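Putative branched-chain amino acid ABC transporter (Rhodospirillum rubrum ATCC 11170, PDB 3HUT) probably binds branched-chain or related amino acids outside the cytoplasmic membrane and hands them to an ABC transporter for uptake. Local coordinates at residues W115-I120 against D307-T312; N130-I135 against E164-A169; Q157-A162 against A197-M202; V286-A291 against D313-V318. All coordinates share one frame; numbering follows the deposited sequence.

Interaction 1 of 4, residues W115-I120 against D307-T312; sequences WQFRAI and DALAAT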
loop_
_atom_site.group_PDB
_atom_site.type_symbol
_atom_site.label_atom_id
_atom_site.label_comp_id
_atom_site.label_asym_id
_atom_site.label_seq_id
_atom_site.Cartn_x
_atom_site.Cartn_y
_atom_site.Cartn_z
ATOM N N TRP A 115 17.045 -0.366 -10.306
ATOM C CA TRP A 115 17.017 0.908 -9.600
ATOM C C TRP A 115 15.675 1.337 -9.024
ATOM O O TRP A 115 15.603 2.350 -8.331
ATOM C CB TRP A 115 17.570 2.010 -10.515
ATOM C CG TRP A 115 18.953 1.695 -11.006
ATOM C CD1 TRP A 115 19.289 0.838 -12.014
ATOM C CD2 TRP A 115 20.189 2.157 -10.444
ATOM N NE1 TRP A 115 20.661 0.731 -12.110
ATOM C CE2 TRP A 115 21.234 1.531 -11.157
ATOM C CE3 TRP A 115 20.513 3.039 -9.403
ATOM C CZ2 TRP A 115 22.588 1.758 -10.861
ATOM C CZ3 TRP A 115 21.858 3.266 -9.109
ATOM C CH2 TRP A 115 22.877 2.626 -9.838
ATOM N N GLN A 116 14.619 0.572 -9.295
ATOM C CA GLN A 116 13.286 0.901 -8.787
ATOM C C GLN A 116 12.925 0.218 -7.473
ATOM O O GLN A 116 13.244 -0.953 -7.251
ATOM C CB GLN A 116 12.210 0.554 -9.820
ATOM C CG GLN A 116 11.986 1.616 -10.890
ATOM C CD GLN A 116 13.196 1.818 -11.772
ATOM O OE1 GLN A 116 13.736 0.860 -12.331
ATOM N NE2 GLN A 116 13.623 3.070 -11.915
ATOM N N PHE A 117 12.246 0.969 -6.609
ATOM C CA PHE A 117 11.801 0.468 -5.312
ATOM C C PHE A 117 10.428 1.076 -5.046
ATOM O O PHE A 117 10.111 2.145 -5.563
ATOM C CB PHE A 117 12.778 0.893 -4.209
ATOM C CG PHE A 117 14.173 0.370 -4.403
ATOM C CD1 PHE A 117 14.526 -0.898 -3.952
ATOM C CD2 PHE A 117 15.124 1.134 -5.073
ATOM C CE1 PHE A 117 15.812 -1.395 -4.167
ATOM C CE2 PHE A 117 16.409 0.643 -5.291
ATOM C CZ PHE A 117 16.750 -0.620 -4.839
ATOM N N ARG A 118 9.619 0.389 -4.248
ATOM C CA ARG A 118 8.278 0.868 -3.910
ATOM C C ARG A 118 8.029 0.685 -2.419
ATOM O O ARG A 118 8.456 -0.310 -1.824
ATOM C CB ARG A 118 7.216 0.096 -4.705
ATOM C CG ARG A 118 7.402 -1.412 -4.672
ATOM C CD ARG A 118 6.108 -2.169 -4.936
ATOM N NE ARG A 118 5.504 -1.775 -6.195
ATOM C CZ ARG A 118 5.441 -2.539 -7.280
ATOM N NH1 ARG A 118 5.941 -3.763 -7.276
ATOM N NH2 ARG A 118 4.884 -2.060 -8.375
ATOM N N ALA A 119 7.336 1.645 -1.815
ATOM C CA ALA A 119 7.035 1.577 -0.393
ATOM C C ALA A 119 5.763 0.771 -0.160
ATOM O O ALA A 119 5.555 0.223 0.921
ATOM C CB ALA A 119 6.875 2.980 0.173
ATOM N N ILE A 120 4.926 0.693 -1.188
ATOM C CA ILE A 120 3.662 -0.032 -1.118
ATOM C C ILE A 120 3.872 -1.452 -1.653
ATOM O O ILE A 120 4.918 -1.747 -2.227
ATOM C CB ILE A 120 2.596 0.694 -1.971
ATOM C CG1 ILE A 120 1.193 0.181 -1.647
ATOM C CG2 ILE A 120 2.899 0.485 -3.446
ATOM C CD1 ILE A 120 0.089 1.059 -2.239
ATOM N N ASP A 307 22.271 0.399 -3.320
ATOM C CA ASP A 307 22.555 -0.803 -2.537
ATOM C C ASP A 307 21.906 -0.722 -1.161
ATOM O O ASP A 307 21.288 -1.685 -0.705
ATOM C CB ASP A 307 24.067 -1.013 -2.356
ATOM C CG ASP A 307 24.745 -1.522 -3.612
ATOM O OD1 ASP A 307 24.132 -2.337 -4.338
ATOM O OD2 ASP A 307 25.900 -1.120 -3.866
ATOM N N ALA A 308 22.046 0.425 -0.500
ATOM C CA ALA A 308 21.469 0.611 0.832
ATOM C C ALA A 308 19.946 0.497 0.808
ATOM O O ALA A 308 19.346 -0.091 1.713
ATOM C CB ALA A 308 21.884 1.963 1.405
ATOM N N LEU A 309 19.319 1.071 -0.217
ATOM C CA LEU A 309 17.862 1.002 -0.345
ATOM C C LEU A 309 17.445 -0.456 -0.466
ATOM O O LEU A 309 16.508 -0.903 0.193
ATOM C CB LEU A 309 17.390 1.758 -1.588
ATOM C CG LEU A 309 17.038 3.235 -1.434
ATOM C CD1 LEU A 309 16.839 3.848 -2.813
ATOM C CD2 LEU A 309 15.767 3.376 -0.590
ATOM N N ALA A 310 18.156 -1.188 -1.318
ATOM C CA ALA A 310 17.886 -2.603 -1.541
ATOM C C ALA A 310 18.072 -3.423 -0.264
ATOM O O ALA A 310 17.504 -4.509 -0.135
ATOM C CB ALA A 310 18.801 -3.135 -2.633
ATOM N N ALA A 311 18.864 -2.899 0.672
ATOM C CA ALA A 311 19.128 -3.588 1.940
ATOM C C ALA A 311 17.966 -3.504 2.940
ATOM O O ALA A 311 17.971 -4.190 3.966
ATOM C CB ALA A 311 20.398 -3.035 2.572
ATOM N N THR A 312 16.985 -2.658 2.648
ATOM C CA THR A 312 15.818 -2.500 3.520
ATOM C C THR A 312 15.251 -3.887 3.798
ATOM O O THR A 312 14.809 -4.582 2.885
ATOM C CB THR A 312 14.737 -1.629 2.851
ATOM O OG1 THR A 312 15.303 -0.362 2.496
ATOM C CG2 THR A 312 13.569 -1.402 3.805
#
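F117, on the edge strand 116-118 of the parallel sheet, reaches across to L309 and A310 near the end of helix 302-310. Its CB leaves the strand toward the helix, and with CG anti to the carbonyl carbon (chi1 -61°) the ring lies against L309 and A310. F117 CD2 meets the tip of the leucine, 3.9 Å from L309 CD1. Farther out along the same edge, CE2 comes to L309 CB at 4.0 Å, and that CB sits over the ring face, 4.1 Å from its centroid and 13° off the normal, a CH-pi contact. The far end belongs to the alanine: CZ is 3.8 Å from A310 N and CE1 is 3.6 Å from A310 CA. The small methyl of A310 lets the ring come this near the helix backbone, whereas L309 supplies the bulk over its face. R306, one turn earlier in the helix, and R329 also touch the phenylalanine. T312 folds back on L309: its N and OG1 both bond to L309 O, with OG1 at 2.7 Å. Replacing the phenylalanine by an alanine would probably leave L309 CB without its aromatic face and open a gap beneath A310. No hydrogen bond crosses between the two segments, which implies that shape and hydrophobic burial hold strand and helix together here.

Interaction 2 of 4, residues N130-I135 against E164-A169; sequences NAAWMI and ELRGGA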
loop_
_atom_site.group_PDB
_atom_site.type_symbol
_atom_site.label_atom_id
_atom_site.label_comp_id
_atom_site.label_asym_id
_atom_site.label_seq_id
_atom_site.Cartn_x
_atom_site.Cartn_y
_atom_site.Cartn_z
ATOM N N ASN A 130 -3.944 -13.509 3.121
ATOM C CA ASN A 130 -5.267 -13.836 3.627
ATOM C C ASN A 130 -5.619 -15.305 3.495
ATOM O O ASN A 130 -6.390 -15.840 4.296
ATOM C CB ASN A 130 -6.311 -12.956 2.944
ATOM C CG ASN A 130 -6.131 -11.497 3.291
ATOM O OD1 ASN A 130 -5.569 -11.175 4.341
ATOM N ND2 ASN A 130 -6.602 -10.605 2.423
ATOM N N ALA A 131 -5.060 -15.972 2.494
ATOM C CA ALA A 131 -5.343 -17.397 2.352
ATOM C C ALA A 131 -4.696 -18.103 3.546
ATOM O O ALA A 131 -5.314 -18.958 4.181
ATOM C CB ALA A 131 -4.776 -17.928 1.043
ATOM N N ALA A 132 -3.459 -17.729 3.863
ATOM C CA ALA A 132 -2.747 -18.330 4.994
ATOM C C ALA A 132 -3.487 -18.050 6.302
ATOM O O ALA A 132 -3.550 -18.901 7.189
ATOM C CB ALA A 132 -1.314 -17.784 5.073
ATOM N N TRP A 133 -4.047 -16.850 6.411
ATOM C CA TRP A 133 -4.786 -16.444 7.600
ATOM C C TRP A 133 -6.022 -17.338 7.790
ATOM O O TRP A 133 -6.268 -17.865 8.878
ATOM C CB TRP A 133 -5.200 -14.973 7.447
ATOM C CG TRP A 133 -5.982 -14.376 8.595
ATOM C CD1 TRP A 133 -6.250 -14.946 9.809
ATOM C CD2 TRP A 133 -6.592 -13.080 8.618
ATOM N NE1 TRP A 133 -6.993 -14.082 10.586
ATOM C CE2 TRP A 133 -7.215 -12.930 9.878
ATOM C CE3 TRP A 133 -6.670 -12.028 7.695
ATOM C CZ2 TRP A 133 -7.913 -11.769 10.237
ATOM C CZ3 TRP A 133 -7.365 -10.871 8.055
ATOM C CH2 TRP A 133 -7.973 -10.754 9.314
HETATM N N MSE A 134 -6.791 -17.522 6.726
HETATM C CA MSE A 134 -7.981 -18.355 6.814
HETATM C C MSE A 134 -7.659 -19.826 7.082
HETATM O O MSE A 134 -8.388 -20.505 7.807
HETATM C CB MSE A 134 -8.821 -18.189 5.548
HETATM C CG MSE A 134 -9.448 -16.807 5.462
HETATM SE SE MSE A 134 -10.513 -16.493 3.890
HETATM C CE MSE A 134 -12.116 -17.427 4.416
ATOM N N ILE A 135 -6.569 -20.317 6.506
ATOM C CA ILE A 135 -6.153 -21.700 6.735
ATOM C C ILE A 135 -5.777 -21.799 8.208
ATOM O O ILE A 135 -6.127 -22.762 8.896
ATOM C CB ILE A 135 -4.914 -22.063 5.878
ATOM C CG1 ILE A 135 -5.292 -22.120 4.394
ATOM C CG2 ILE A 135 -4.314 -23.389 6.355
ATOM C CD1 ILE A 135 -6.198 -23.305 4.007
ATOM N N GLU A 164 -5.514 -23.201 -2.116
ATOM C CA GLU A 164 -5.457 -24.568 -2.625
ATOM C C GLU A 164 -4.083 -25.196 -2.376
ATOM O O GLU A 164 -3.968 -26.406 -2.189
ATOM C CB GLU A 164 -5.798 -24.581 -4.124
ATOM C CG GLU A 164 -7.171 -23.984 -4.439
ATOM C CD GLU A 164 -7.487 -23.939 -5.929
ATOM O OE1 GLU A 164 -6.544 -23.820 -6.739
ATOM O OE2 GLU A 164 -8.683 -24.005 -6.290
ATOM N N LEU A 165 -3.040 -24.372 -2.373
ATOM C CA LEU A 165 -1.690 -24.869 -2.121
ATOM C C LEU A 165 -1.621 -25.413 -0.700
ATOM O O LEU A 165 -0.870 -26.342 -0.417
ATOM C CB LEU A 165 -0.660 -23.744 -2.275
ATOM C CG LEU A 165 0.783 -24.095 -1.880
ATOM C CD1 LEU A 165 1.306 -25.205 -2.777
ATOM C CD2 LEU A 165 1.667 -22.858 -1.991
ATOM N N ARG A 166 -2.414 -24.822 0.191
ATOM C CA ARG A 166 -2.450 -25.231 1.586
ATOM C C ARG A 166 -3.506 -26.299 1.871
ATOM O O ARG A 166 -3.786 -26.608 3.025
ATOM C CB ARG A 166 -2.672 -24.001 2.476
ATOM C CG ARG A 166 -1.500 -23.035 2.417
ATOM C CD ARG A 166 -1.762 -21.742 3.152
ATOM N NE ARG A 166 -0.538 -20.954 3.299
ATOM C CZ ARG A 166 0.129 -20.393 2.295
ATOM N NH1 ARG A 166 -0.297 -20.518 1.046
ATOM N NH2 ARG A 166 1.239 -19.711 2.542
ATOM N N GLY A 167 -4.093 -26.854 0.813
ATOM C CA GLY A 167 -5.080 -27.906 0.984
ATOM C C GLY A 167 -6.529 -27.471 1.064
ATOM O O GLY A 167 -7.413 -28.298 1.292
ATOM N N GLY A 168 -6.786 -26.181 0.878
ATOM C CA GLY A 168 -8.153 -25.698 0.941
ATOM C C GLY A 168 -8.844 -25.792 -0.402
ATOM O O GLY A 168 -8.193 -25.915 -1.440
ATOM N N ALA A 169 -10.170 -25.741 -0.389
ATOM C CA ALA A 169 -10.935 -25.813 -1.623
ATOM C C ALA A 169 -11.800 -24.572 -1.801
ATOM O O ALA A 169 -12.361 -24.046 -0.841
ATOM C CB ALA A 169 -11.813 -27.066 -1.630
#
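A132 is the first residue of 130-135 to touch R166, just after A131 on the same helix has packed its methyl on F159 and A162 of helix 150-165. The methyl of A132 lies 3.7 Å from R166 NE, at a slant to the guanidinium. A side chain this small leaves room for the arginine to lie along the helix surface. One turn on, I135 points toward the other segment and crosses the aliphatic part of R166: its CG1 is 3.8 Å from both R166 CB and CD. The arginine chain is extended from CG to NE, which lets one residue serve I135 with its methylenes and A132 with its head. NH1 turns back to bond the carbonyl O of A162, and its positive charge is likely to suit the C-terminal end of a helix. I135 CD1 goes on to G168, 4.3 Å from its N; a CB on that glycine would stand only 3.4 Å from the methyl, a tight fit. G167, with phi 92°, takes the positive-phi position that a glycine accepts readily. Its N bonds E164 O at 3.0 Å while G168 N reaches F163 O. These two bonds define a Schellman motif, closing helix 150-165 before strand 169-176 begins, in the alternating helix-strand pattern of a periplasmic binding protein lobe.

Interaction 3 of 4, residues Q157-A162 against A197-M202; sequences QAFRKA and AIYLAM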
loop_
_atom_site.group_PDB
_atom_site.type_symbol
_atom_site.label_atom_id
_atom_site.label_comp_id
_atom_site.label_asym_id
_atom_site.label_seq_id
_atom_site.Cartn_x
_atom_site.Cartn_y
_atom_site.Cartn_z
ATOM N N GLN A 157 -6.960 -14.319 -7.639
ATOM C CA GLN A 157 -6.234 -15.441 -8.222
ATOM C C GLN A 157 -5.114 -15.876 -7.275
ATOM O O GLN A 157 -4.918 -17.067 -7.045
ATOM C CB GLN A 157 -5.664 -15.032 -9.585
ATOM C CG GLN A 157 -4.776 -16.061 -10.274
ATOM C CD GLN A 157 -5.456 -17.402 -10.476
ATOM O OE1 GLN A 157 -6.659 -17.473 -10.738
ATOM N NE2 GLN A 157 -4.683 -18.477 -10.369
ATOM N N ALA A 158 -4.393 -14.909 -6.714
ATOM C CA ALA A 158 -3.305 -15.213 -5.787
ATOM C C ALA A 158 -3.861 -15.862 -4.518
ATOM O O ALA A 158 -3.242 -16.770 -3.948
ATOM C CB ALA A 158 -2.541 -13.942 -5.444
ATOM N N PHE A 159 -5.033 -15.399 -4.082
ATOM C CA PHE A 159 -5.672 -15.960 -2.895
ATOM C C PHE A 159 -6.070 -17.409 -3.156
ATOM O O PHE A 159 -5.745 -18.297 -2.372
ATOM C CB PHE A 159 -6.931 -15.175 -2.515
ATOM C CG PHE A 159 -7.758 -15.843 -1.439
ATOM C CD1 PHE A 159 -7.470 -15.641 -0.092
ATOM C CD2 PHE A 159 -8.788 -16.722 -1.780
ATOM C CE1 PHE A 159 -8.188 -16.301 0.901
ATOM C CE2 PHE A 159 -9.516 -17.392 -0.793
ATOM C CZ PHE A 159 -9.214 -17.182 0.552
ATOM N N ARG A 160 -6.787 -17.643 -4.250
ATOM C CA ARG A 160 -7.222 -18.999 -4.574
ATOM C C ARG A 160 -6.033 -19.955 -4.677
ATOM O O ARG A 160 -6.047 -21.044 -4.100
ATOM C CB ARG A 160 -8.027 -19.010 -5.880
ATOM C CG ARG A 160 -9.385 -18.303 -5.788
ATOM C CD ARG A 160 -10.233 -18.574 -7.029
ATOM N NE ARG A 160 -9.576 -18.073 -8.229
ATOM C CZ ARG A 160 -9.824 -16.892 -8.781
ATOM N NH1 ARG A 160 -10.733 -16.083 -8.248
ATOM N NH2 ARG A 160 -9.140 -16.509 -9.852
ATOM N N LYS A 161 -4.994 -19.537 -5.392
ATOM C CA LYS A 161 -3.812 -20.375 -5.556
ATOM C C LYS A 161 -3.176 -20.716 -4.208
ATOM O O LYS A 161 -2.821 -21.865 -3.956
ATOM C CB LYS A 161 -2.788 -19.672 -6.450
ATOM C CG LYS A 161 -1.620 -20.552 -6.855
ATOM C CD LYS A 161 -0.678 -19.825 -7.803
ATOM C CE LYS A 161 0.459 -20.734 -8.244
ATOM N NZ LYS A 161 1.382 -20.053 -9.194
ATOM N N ALA A 162 -3.039 -19.715 -3.344
ATOM C CA ALA A 162 -2.437 -19.920 -2.027
ATOM C C ALA A 162 -3.284 -20.830 -1.143
ATOM O O ALA A 162 -2.756 -21.665 -0.402
ATOM C CB ALA A 162 -2.228 -18.579 -1.333
ATOM N N ALA A 197 -16.705 -20.366 4.831
ATOM C CA ALA A 197 -16.499 -18.929 4.938
ATOM C C ALA A 197 -16.475 -18.272 3.571
ATOM O O ALA A 197 -16.463 -18.951 2.541
ATOM C CB ALA A 197 -15.196 -18.639 5.679
ATOM N N ILE A 198 -16.456 -16.942 3.581
ATOM C CA ILE A 198 -16.445 -16.152 2.358
ATOM C C ILE A 198 -15.293 -15.153 2.354
ATOM O O ILE A 198 -15.030 -14.492 3.363
ATOM C CB ILE A 198 -17.763 -15.352 2.217
ATOM C CG1 ILE A 198 -18.956 -16.307 2.252
ATOM C CG2 ILE A 198 -17.750 -14.539 0.920
ATOM C CD1 ILE A 198 -20.303 -15.607 2.284
ATOM N N TYR A 199 -14.601 -15.060 1.221
ATOM C CA TYR A 199 -13.514 -14.101 1.084
ATOM C C TYR A 199 -13.936 -13.112 0.009
ATOM O O TYR A 199 -14.245 -13.511 -1.114
ATOM C CB TYR A 199 -12.207 -14.772 0.652
ATOM C CG TYR A 199 -11.095 -13.758 0.484
ATOM C CD1 TYR A 199 -10.544 -13.116 1.597
ATOM C CD2 TYR A 199 -10.648 -13.378 -0.785
ATOM C CE1 TYR A 199 -9.578 -12.115 1.455
ATOM C CE2 TYR A 199 -9.676 -12.373 -0.937
ATOM C CZ TYR A 199 -9.151 -11.749 0.190
ATOM O OH TYR A 199 -8.204 -10.751 0.063
ATOM N N LEU A 200 -13.952 -11.826 0.349
ATOM C CA LEU A 200 -14.360 -10.801 -0.604
ATOM C C LEU A 200 -13.202 -9.997 -1.186
ATOM O O LEU A 200 -12.526 -9.258 -0.469
ATOM C CB LEU A 200 -15.343 -9.826 0.059
ATOM C CG LEU A 200 -16.644 -10.421 0.617
ATOM C CD1 LEU A 200 -17.490 -9.321 1.259
ATOM C CD2 LEU A 200 -17.408 -11.108 -0.515
ATOM N N ALA A 201 -12.975 -10.144 -2.485
ATOM C CA ALA A 201 -11.934 -9.381 -3.153
ATOM C C ALA A 201 -12.670 -8.220 -3.798
ATOM O O ALA A 201 -12.867 -8.196 -5.016
ATOM C CB ALA A 201 -11.247 -10.235 -4.218
HETATM N N MSE A 202 -13.119 -7.279 -2.971
HETATM C CA MSE A 202 -13.832 -6.121 -3.484
HETATM C C MSE A 202 -13.730 -4.935 -2.529
HETATM O O MSE A 202 -13.215 -5.060 -1.409
HETATM C CB MSE A 202 -15.306 -6.457 -3.751
HETATM C CG MSE A 202 -16.179 -6.696 -2.533
HETATM SE SE MSE A 202 -18.006 -7.190 -3.036
HETATM C CE MSE A 202 -17.703 -9.057 -3.252
#
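F159 and Y199 both carry CG anti to the backbone N (chi1 170° and 179°), and this sends the two rings out from helix 150-165 and strand 197-201 until they lie face to face. Their planes differ by only 7° and their centroids are 4.2 Å apart. The stack is offset: Y199 CD2 sits over the centre of the phenylalanine ring, 3.8 Å above its plane, while F159 CD1 sits over the centre of the tyrosine ring. The two side chains come from opposing backbones and overlap head to root, and the tip of the phenylalanine arrives at the base of the tyrosine, with F159 CZ 3.8 Å from Y199 CB. Midway, F159 CE1 is 3.9 Å from Y199 CG. A phenylalanine suits the buried helix face because it needs no polar partner; there V142, V144, A131 and M134 also touch it. The tyrosine has a polar end to satisfy, and its OH probably bonds the side-chain amide of N130 on helix 126-136. With a leucine in place of F159, the tyrosine would probably lose its flat stacking partner and its ring would be less firmly held in its present tilt. Strand 197-201 pairs in parallel with 141-147, which also pairs with 169-176; helix 150-165 is the beta-alpha-beta crossover between the latter two, and the stack helps pack it on the sheet, as in the Rossmann-like lobes of periplasmic binding proteins.

Interaction 4 of 4, residues V286-A291 against D313-V318; sequences VGIMLA and DRYAGV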
loop_
_atom_site.group_PDB
_atom_site.type_symbol
_atom_site.label_atom_id
_atom_site.label_comp_id
_atom_site.label_asym_id
_atom_site.label_seq_id
_atom_site.Cartn_x
_atom_site.Cartn_y
_atom_site.Cartn_z
ATOM N N VAL A 286 9.717 8.262 2.496
ATOM C CA VAL A 286 10.753 9.215 2.870
ATOM C C VAL A 286 11.650 8.626 3.964
ATOM O O VAL A 286 12.879 8.720 3.893
ATOM C CB VAL A 286 10.133 10.544 3.364
ATOM C CG1 VAL A 286 11.217 11.453 3.913
ATOM C CG2 VAL A 286 9.400 11.235 2.212
ATOM N N GLY A 287 11.033 8.015 4.972
ATOM C CA GLY A 287 11.804 7.417 6.048
ATOM C C GLY A 287 12.712 6.295 5.573
ATOM O O GLY A 287 13.847 6.167 6.032
ATOM N N ILE A 288 12.212 5.465 4.666
ATOM C CA ILE A 288 13.008 4.366 4.132
ATOM C C ILE A 288 14.219 4.932 3.396
ATOM O O ILE A 288 15.342 4.439 3.549
ATOM C CB ILE A 288 12.170 3.491 3.161
ATOM C CG1 ILE A 288 11.126 2.699 3.959
ATOM C CG2 ILE A 288 13.088 2.537 2.374
ATOM C CD1 ILE A 288 10.148 1.896 3.114
HETATM N N MSE A 289 13.981 5.970 2.600
HETATM C CA MSE A 289 15.045 6.616 1.838
HETATM C C MSE A 289 16.098 7.229 2.761
HETATM O O MSE A 289 17.297 6.999 2.591
HETATM C CB MSE A 289 14.450 7.705 0.938
HETATM C CG MSE A 289 15.464 8.458 0.087
HETATM SE SE MSE A 289 16.312 7.352 -1.263
HETATM C CE MSE A 289 14.949 7.464 -2.637
ATOM N N LEU A 290 15.649 8.003 3.744
ATOM C CA LEU A 290 16.559 8.651 4.678
ATOM C C LEU A 290 17.394 7.652 5.473
ATOM O O LEU A 290 18.584 7.862 5.688
ATOM C CB LEU A 290 15.774 9.565 5.626
ATOM C CG LEU A 290 15.147 10.798 4.960
ATOM C CD1 LEU A 290 14.254 11.544 5.949
ATOM C CD2 LEU A 290 16.258 11.707 4.445
ATOM N N ALA A 291 16.779 6.564 5.913
ATOM C CA ALA A 291 17.518 5.558 6.665
ATOM C C ALA A 291 18.621 4.992 5.769
ATOM O O ALA A 291 19.742 4.769 6.219
ATOM C CB ALA A 291 16.583 4.441 7.125
ATOM N N ASP A 313 15.249 -4.284 5.062
ATOM C CA ASP A 313 14.802 -5.622 5.408
ATOM C C ASP A 313 13.773 -5.711 6.528
ATOM O O ASP A 313 12.931 -6.597 6.529
ATOM C CB ASP A 313 16.035 -6.443 5.799
ATOM C CG ASP A 313 15.738 -7.927 5.951
ATOM O OD1 ASP A 313 15.586 -8.604 4.924
ATOM O OD2 ASP A 313 15.655 -8.394 7.095
ATOM N N ARG A 314 13.837 -4.780 7.469
ATOM C CA ARG A 314 12.971 -4.805 8.633
ATOM C C ARG A 314 12.590 -3.382 9.064
ATOM O O ARG A 314 12.599 -3.052 10.242
ATOM C CB ARG A 314 13.740 -5.557 9.735
ATOM C CG ARG A 314 13.232 -5.480 11.153
ATOM C CD ARG A 314 12.408 -6.701 11.558
ATOM N NE ARG A 314 12.058 -6.664 12.983
ATOM C CZ ARG A 314 11.700 -5.560 13.636
ATOM N NH1 ARG A 314 11.651 -4.395 13.003
ATOM N NH2 ARG A 314 11.382 -5.619 14.921
ATOM N N TYR A 315 12.249 -2.540 8.097
ATOM C CA TYR A 315 11.878 -1.159 8.387
ATOM C C TYR A 315 10.588 -1.081 9.203
ATOM O O TYR A 315 9.556 -1.580 8.777
ATOM C CB TYR A 315 11.697 -0.378 7.084
ATOM C CG TYR A 315 11.467 1.100 7.302
ATOM C CD1 TYR A 315 12.531 1.954 7.588
ATOM C CD2 TYR A 315 10.176 1.638 7.267
ATOM C CE1 TYR A 315 12.316 3.317 7.841
ATOM C CE2 TYR A 315 9.951 2.996 7.517
ATOM C CZ TYR A 315 11.027 3.827 7.806
ATOM O OH TYR A 315 10.810 5.156 8.069
ATOM N N ALA A 316 10.652 -0.428 10.359
ATOM C CA ALA A 316 9.486 -0.290 11.229
ATOM C C ALA A 316 8.630 0.898 10.795
ATOM O O ALA A 316 8.622 1.937 11.446
ATOM C CB ALA A 316 9.937 -0.107 12.675
ATOM N N GLY A 317 7.911 0.742 9.690
ATOM C CA GLY A 317 7.089 1.835 9.192
ATOM C C GLY A 317 5.704 1.905 9.800
ATOM O O GLY A 317 5.277 0.990 10.510
ATOM N N VAL A 318 5.001 3.002 9.532
ATOM C CA VAL A 318 3.648 3.163 10.042
ATOM C C VAL A 318 2.716 2.295 9.209
ATOM O O VAL A 318 1.558 2.088 9.572
ATOM C CB VAL A 318 3.192 4.638 9.983
ATOM C CG1 VAL A 318 4.147 5.497 10.799
ATOM C CG2 VAL A 318 3.135 5.123 8.541
#
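Helix 286-291 and the short strand 315-317 run roughly antiparallel, at 150°, with their axes 9.6 Å apart at closest approach. In the two-lobed fold of periplasmic binding proteins this helix, part of 277-296, packs through V286, M289 and L290 on strand 5-11 of the parallel sheet, and Y315 comes against a different side of it. I288 and Y315 are the closest pair of backbones, with CA atoms 7.1 Å apart. Beyond the tyrosine the chain bends in an inverse gamma turn centred on A316, where the bond from G317 N to Y315 O is weak; V318 N then bonds D284 OD1 on the same long helix. Every contact across the two segments runs through Y315. Its CB points toward the helix, and with CG anti to the backbone N (chi1 -173°) the ring lies against I288 and G287. I288 lays its CG1 over the middle of one face, 3.6 Å from the centroid and 11° off the normal, a close CH-pi contact; isoleucine suits the place because its longer branch begins with a methylene, CG1, that can lie flat on the ring. A291 CB approaches the ring edge near its plane, more loosely, at 4.5 Å from Y315 CE1. The rest of the ring lies along the helix backbone, with CZ 3.7 Å from I288 N and CE1 3.7 Å from G287 O. Such nearness is possible because G287 has no side chain: a CB there would fall 2.0 Å from the phenol oxygen. As it is, Y315 OH rests 3.2 Å from G287 CA.

The four contacts form two pairs, one in each lobe of the binding protein. Interactions 1 and 4, with centres 10 Å apart, belong to the lobe built on the five-stranded parallel sheet; they touch where L309 and T312 of one meet I288 of the other, and L309 also meets M289. Interactions 2 and 3, with centres 9 Å apart, share helix 150-165 on the mixed sheet of the second lobe. Contacts in different pairs have centres 28 to 30 Å apart and never touch. Along the chain, 115-120 precedes the second-lobe segments and 286-318 follows them: the chain leaves the first lobe and returns, consistent with two lobes that could close over a ligand.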